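PDB 3OWA: acyl-CoA dehydrogenase from Bacillus anthracis, which binds FAD and probably catalyses the flavin-dependent alpha,beta-dehydrogenation of acyl-CoA thioesters. Local coordinates for residues 317-322 / 510-515; 504-509 / 533-538. All blocks are in the same frame, centred on the assembly; numbering follows the deposited sequence.

Contact 1. Residues 317-322 / 510-515; sequences KTYAAE and VLRTEK
Glu-322 and Arg-512 form a buried salt bridge between two helices that run almost at right angles. The bond from Arg-512 NH1 to Glu-322 OE1 is 2.8 Å long and nearly straight; OE1 lies in the guanidinium plane but is met from above the carboxylate plane, with the two flat groups turned 69° apart. NH2 adds a weak bond to the same oxygen, and a water donates to Glu-322 OE2. Tyr-595 and Lys-281 also bind the carboxylate, while Glu-31 pairs with Arg-512 NE, which would largely balance the buried charges. Arginine's chain, extended from CG to NE, spans the gap between axes 10.6 Å apart. Tyr-319 lies along one face of the guanidinium: CE1 stands 3.4 Å above its plane, toward the rim, with the planes 23° apart. With CG anti to the backbone N (chi1 180°), this long aromatic with a polar tip reaches across, and its OH donates to Thr-513 OG1 at 2.7 Å. OG1 also bonds to Ala-509 O and Thr-532, so a hydroxyl that can give and accept suits the place. Arg-512 CG packs against the tyrosine OH. Helix 257-293 packs against Glu-322 and helix 526-554 against Tyr-319 and Thr-513, flanking the crossing of 305-336 and 490-520.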
loop_
_atom_site.group_PDB
_atom_site.type_symbol
_atom_site.label_atom_id
_atom_site.label_comp_id
_atom_site.label_asym_id
_atom_site.label_seq_id
_atom_site.Cartn_x
_atom_site.Cartn_y
_atom_site.Cartn_z
ATOM N N LYS A 317 3.695 -4.686 14.582
ATOM C CA LYS A 317 4.667 -4.785 13.479
ATOM C C LYS A 317 5.932 -3.996 13.727
ATOM O O LYS A 317 7.013 -4.499 13.470
ATOM C CB LYS A 317 4.016 -4.330 12.163
ATOM C CG LYS A 317 2.863 -5.245 11.730
ATOM C CD LYS A 317 2.235 -4.621 10.469
ATOM C CE LYS A 317 0.947 -5.331 10.056
ATOM N NZ LYS A 317 1.254 -6.756 9.591
ATOM N N THR A 318 5.811 -2.771 14.233
ATOM C CA THR A 318 6.988 -1.934 14.488
ATOM C C THR A 318 7.877 -2.570 15.577
ATOM O O THR A 318 9.106 -2.527 15.480
ATOM C CB THR A 318 6.568 -0.534 14.957
ATOM O OG1 THR A 318 5.864 0.131 13.913
ATOM C CG2 THR A 318 7.798 0.351 15.355
ATOM N N TYR A 319 7.253 -3.156 16.607
ATOM C CA TYR A 319 7.998 -3.864 17.657
ATOM C C TYR A 319 8.751 -5.006 16.999
ATOM O O TYR A 319 9.932 -5.178 17.232
ATOM C CB TYR A 319 7.063 -4.431 18.736
ATOM C CG TYR A 319 7.807 -5.186 19.841
ATOM C CD1 TYR A 319 8.531 -4.491 20.823
ATOM C CD2 TYR A 319 7.780 -6.592 19.906
ATOM C CE1 TYR A 319 9.225 -5.182 21.837
ATOM C CE2 TYR A 319 8.462 -7.292 20.929
ATOM C CZ TYR A 319 9.175 -6.573 21.882
ATOM O OH TYR A 319 9.845 -7.243 22.883
ATOM N N ALA A 320 8.085 -5.778 16.141
ATOM C CA ALA A 320 8.797 -6.899 15.530
ATOM C C ALA A 320 9.936 -6.408 14.629
ATOM O O ALA A 320 11.024 -6.986 14.657
ATOM C CB ALA A 320 7.849 -7.860 14.789
ATOM N N ALA A 321 9.714 -5.319 13.885
ATOM C CA ALA A 321 10.765 -4.754 13.027
ATOM C C ALA A 321 11.946 -4.209 13.826
ATOM O O ALA A 321 13.117 -4.446 13.493
ATOM C CB ALA A 321 10.180 -3.647 12.069
ATOM N N GLU A 322 11.638 -3.430 14.862
ATOM C CA GLU A 322 12.671 -2.865 15.702
ATOM C C GLU A 322 13.502 -3.987 16.352
ATOM O O GLU A 322 14.733 -3.914 16.358
ATOM C CB GLU A 322 12.066 -1.991 16.802
ATOM C CG GLU A 322 13.099 -1.389 17.736
ATOM C CD GLU A 322 12.474 -0.745 18.965
ATOM O OE1 GLU A 322 11.493 -1.303 19.558
ATOM O OE2 GLU A 322 12.984 0.329 19.351
ATOM N N VAL A 510 10.083 -12.670 20.216
ATOM C CA VAL A 510 9.986 -13.607 21.355
ATOM C C VAL A 510 11.176 -13.460 22.300
ATOM O O VAL A 510 11.005 -13.304 23.513
ATOM C CB VAL A 510 9.855 -15.076 20.911
ATOM C CG1 VAL A 510 9.964 -16.016 22.124
ATOM C CG2 VAL A 510 8.521 -15.296 20.234
ATOM N N LEU A 511 12.376 -13.477 21.722
ATOM C CA LEU A 511 13.607 -13.480 22.499
ATOM C C LEU A 511 13.797 -12.168 23.205
ATOM O O LEU A 511 14.235 -12.151 24.354
ATOM C CB LEU A 511 14.823 -13.827 21.631
ATOM C CG LEU A 511 14.863 -15.283 21.145
ATOM C CD1 LEU A 511 16.052 -15.518 20.210
ATOM C CD2 LEU A 511 14.898 -16.249 22.325
ATOM N N ARG A 512 13.446 -11.065 22.535
ATOM C CA ARG A 512 13.543 -9.747 23.170
ATOM C C ARG A 512 12.594 -9.635 24.363
ATOM O O ARG A 512 12.967 -9.096 25.421
ATOM C CB ARG A 512 13.277 -8.610 22.168
ATOM C CG ARG A 512 13.233 -7.247 22.814
ATOM C CD ARG A 512 12.930 -6.177 21.803
ATOM N NE ARG A 512 12.892 -4.885 22.458
ATOM C CZ ARG A 512 12.514 -3.763 21.865
ATOM N NH1 ARG A 512 12.154 -3.779 20.574
ATOM N NH2 ARG A 512 12.510 -2.626 22.554
ATOM N N THR A 513 11.379 -10.143 24.197
ATOM C CA THR A 513 10.397 -10.100 25.269
ATOM C C THR A 513 10.848 -11.048 26.431
ATOM O O THR A 513 10.788 -10.688 27.603
ATOM C CB THR A 513 8.980 -10.440 24.742
ATOM O OG1 THR A 513 8.648 -9.566 23.633
ATOM C CG2 THR A 513 7.937 -10.326 25.862
ATOM N N GLU A 514 11.319 -12.235 26.070
ATOM C CA GLU A 514 11.835 -13.203 27.029
ATOM C C GLU A 514 12.983 -12.601 27.832
ATOM O O GLU A 514 13.006 -12.690 29.071
ATOM C CB GLU A 514 12.310 -14.445 26.280
ATOM C CG GLU A 514 12.595 -15.642 27.176
ATOM C CD GLU A 514 13.210 -16.821 26.412
ATOM O OE1 GLU A 514 12.844 -17.030 25.223
ATOM O OE2 GLU A 514 14.072 -17.523 27.008
ATOM N N LYS A 515 13.923 -11.963 27.134
ATOM C CA LYS A 515 15.018 -11.284 27.807
ATOM C C LYS A 515 14.546 -10.186 28.772
ATOM O O LYS A 515 15.056 -10.081 29.898
ATOM C CB LYS A 515 16.051 -10.751 26.799
ATOM C CG LYS A 515 16.986 -9.711 27.412
ATOM C CD LYS A 515 18.449 -10.003 27.205
ATOM C CE LYS A 515 18.835 -10.129 25.772
ATOM N NZ LYS A 515 20.299 -9.840 25.666
HETATM O O HOH W 1 12.228 0.649 21.998
#

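Contact 2. Residues 504-509 / 533-538; sequences YAMESA and EVFCQE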
loop_
_atom_site.group_PDB
_atom_site.type_symbol
_atom_site.label_atom_id
_atom_site.label_comp_id
_atom_site.label_asym_id
_atom_site.label_seq_id
_atom_site.Cartn_x
_atom_site.Cartn_y
_atom_site.Cartn_z
ATOM N N TYR A 504 12.200 -14.995 11.434
ATOM C CA TYR A 504 13.200 -14.097 12.021
ATOM C C TYR A 504 12.567 -12.971 12.849
ATOM O O TYR A 504 13.029 -12.651 13.947
ATOM C CB TYR A 504 14.117 -13.506 10.917
ATOM C CG TYR A 504 15.337 -12.772 11.424
ATOM C CD1 TYR A 504 16.248 -13.400 12.286
ATOM C CD2 TYR A 504 15.585 -11.457 11.051
ATOM C CE1 TYR A 504 17.376 -12.739 12.760
ATOM C CE2 TYR A 504 16.716 -10.781 11.511
ATOM C CZ TYR A 504 17.610 -11.437 12.370
ATOM O OH TYR A 504 18.723 -10.766 12.834
ATOM N N ALA A 505 11.521 -12.360 12.327
ATOM C CA ALA A 505 10.827 -11.323 13.089
ATOM C C ALA A 505 10.143 -11.901 14.352
ATOM O O ALA A 505 10.223 -11.307 15.440
ATOM C CB ALA A 505 9.805 -10.619 12.196
HETATM N N MSE A 506 9.483 -13.046 14.202
HETATM C CA MSE A 506 8.820 -13.728 15.339
HETATM C C MSE A 506 9.808 -14.067 16.429
HETATM O O MSE A 506 9.581 -13.754 17.586
HETATM C CB MSE A 506 8.162 -15.029 14.892
HETATM C CG MSE A 506 6.898 -14.861 14.102
HETATM SE SE MSE A 506 6.280 -16.594 13.520
HETATM C CE MSE A 506 5.891 -17.389 15.238
ATOM N N GLU A 507 10.902 -14.729 16.063
ATOM C CA GLU A 507 11.922 -15.116 17.048
ATOM C C GLU A 507 12.556 -13.904 17.736
ATOM O O GLU A 507 12.802 -13.916 18.944
ATOM C CB GLU A 507 12.994 -15.987 16.388
ATOM C CG GLU A 507 14.085 -16.462 17.349
ATOM C CD GLU A 507 15.222 -17.259 16.670
ATOM O OE1 GLU A 507 15.539 -18.372 17.151
ATOM O OE2 GLU A 507 15.812 -16.783 15.666
ATOM N N SER A 508 12.833 -12.856 16.960
ATOM C CA SER A 508 13.397 -11.613 17.504
ATOM C C SER A 508 12.473 -10.992 18.541
ATOM O O SER A 508 12.936 -10.561 19.604
ATOM C CB SER A 508 13.695 -10.591 16.400
ATOM O OG SER A 508 14.657 -11.067 15.467
ATOM N N ALA A 509 11.178 -10.939 18.225
ATOM C CA ALA A 509 10.178 -10.450 19.156
ATOM C C ALA A 509 10.099 -11.350 20.412
ATOM O O ALA A 509 10.075 -10.841 21.544
ATOM C CB ALA A 509 8.800 -10.308 18.476
ATOM N N GLU A 533 2.451 -11.825 21.370
ATOM C CA GLU A 533 1.335 -12.763 21.167
ATOM C C GLU A 533 0.588 -12.502 19.866
ATOM O O GLU A 533 0.307 -13.417 19.080
ATOM C CB GLU A 533 0.356 -12.662 22.338
ATOM C CG GLU A 533 0.893 -13.335 23.595
ATOM C CD GLU A 533 0.101 -13.003 24.845
ATOM O OE1 GLU A 533 -0.636 -11.983 24.863
ATOM O OE2 GLU A 533 0.215 -13.779 25.818
ATOM N N VAL A 534 0.294 -11.226 19.651
ATOM C CA VAL A 534 -0.510 -10.781 18.539
ATOM C C VAL A 534 0.291 -10.928 17.228
ATOM O O VAL A 534 -0.226 -11.468 16.252
ATOM C CB VAL A 534 -0.953 -9.304 18.806
ATOM C CG1 VAL A 534 -1.175 -8.550 17.541
ATOM C CG2 VAL A 534 -2.204 -9.287 19.736
ATOM N N PHE A 535 1.546 -10.485 17.223
ATOM C CA PHE A 535 2.347 -10.566 15.995
ATOM C C PHE A 535 2.599 -12.040 15.620
ATOM O O PHE A 535 2.475 -12.427 14.451
ATOM C CB PHE A 535 3.692 -9.813 16.109
ATOM C CG PHE A 535 4.586 -10.013 14.913
ATOM C CD1 PHE A 535 4.385 -9.273 13.765
ATOM C CD2 PHE A 535 5.577 -10.996 14.909
ATOM C CE1 PHE A 535 5.175 -9.474 12.632
ATOM C CE2 PHE A 535 6.375 -11.221 13.801
ATOM C CZ PHE A 535 6.191 -10.434 12.653
ATOM N N CYS A 536 2.970 -12.835 16.616
ATOM C CA CYS A 536 3.266 -14.252 16.381
ATOM C C CYS A 536 2.101 -15.024 15.789
ATOM O O CYS A 536 2.268 -15.762 14.815
ATOM C CB CYS A 536 3.773 -14.925 17.644
ATOM S SG CYS A 536 5.513 -14.577 17.873
ATOM N N GLN A 537 0.917 -14.820 16.355
ATOM C CA GLN A 537 -0.264 -15.477 15.854
ATOM C C GLN A 537 -0.472 -15.182 14.369
ATOM O O GLN A 537 -0.665 -16.106 13.557
ATOM C CB GLN A 537 -1.496 -15.072 16.660
ATOM C CG GLN A 537 -2.745 -15.699 16.124
ATOM C CD GLN A 537 -3.753 -16.043 17.209
ATOM O OE1 GLN A 537 -3.467 -16.821 18.122
ATOM N NE2 GLN A 537 -4.940 -15.459 17.109
ATOM N N GLU A 538 -0.440 -13.895 14.014
ATOM C CA GLU A 538 -0.666 -13.519 12.613
ATOM C C GLU A 538 0.461 -13.885 11.650
ATOM O O GLU A 538 0.190 -14.324 10.537
ATOM C CB GLU A 538 -1.045 -12.037 12.490
ATOM C CG GLU A 538 -2.537 -11.782 12.868
ATOM C CD GLU A 538 -2.807 -10.378 13.451
ATOM O OE1 GLU A 538 -3.962 -10.080 13.853
ATOM O OE2 GLU A 538 -1.854 -9.572 13.536
#
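Met-506, a selenomethionine in the crystal, runs from helix 490-520 along the flank of helix 526-554, and each part of it meets something different. Its CB lies 4.0 Å from Cys-536 SG. One bond further, CG meets two neighbours, 3.7 Å from Phe-535 CE2 and again close to that sulfur. The chain then bends about the last torsion (chi3 65°), which turns the methyl CE back to within 3.9 Å of Cys-536 SG and close to the Cys-536 carbonyl oxygen. An unbranched, flexible side chain can follow such a path, and the small cysteine lets the backbones come near, with the CA atoms of Met-506 and Cys-536 5.7 Å apart.

Phe-535 projects toward the partner helix and presents its ring edge to the backbone of Met-506, whose N lies 3.6 Å from CE2. At the far end of the ring, CZ touches Ala-505 CB at 3.6 Å, a methyl short enough to leave room for the aromatic ring. Apolar contacts thus carry the interface, and Leu-463 and Val-464 of helix 458-482 extend it beside Met-506. The segment axes lie 9.7 Å apart at 157°: helices 490-520 and 526-554, consecutive in the chain, form a nearly antiparallel pair in the second, additional helical C-terminal region, probably as in the very-long-chain acyl-CoA dehydrogenases.

How the contacts relate
The centres of contacts 1 and 2 lie 7 Å apart, and both use helix 490-520. Along the chain the order is 317-322, 504-509, 510-515 and 533-538, so the segments of the two contacts alternate. Contact 1 joins helix 305-336 to a helix far later in the sequence, linking the first C-terminal helical region to the second; contact 2 pairs neighbouring helices within the second. They meet directly: Ala-320 CB packs 3.7 Å from Phe-535 CZ, and Val-510 CG2 lies 3.9 Å from Cys-536 SG. Helices 305-336, 490-520 and 526-554 therefore share one core, polar at the crossing and apolar along the antiparallel pair.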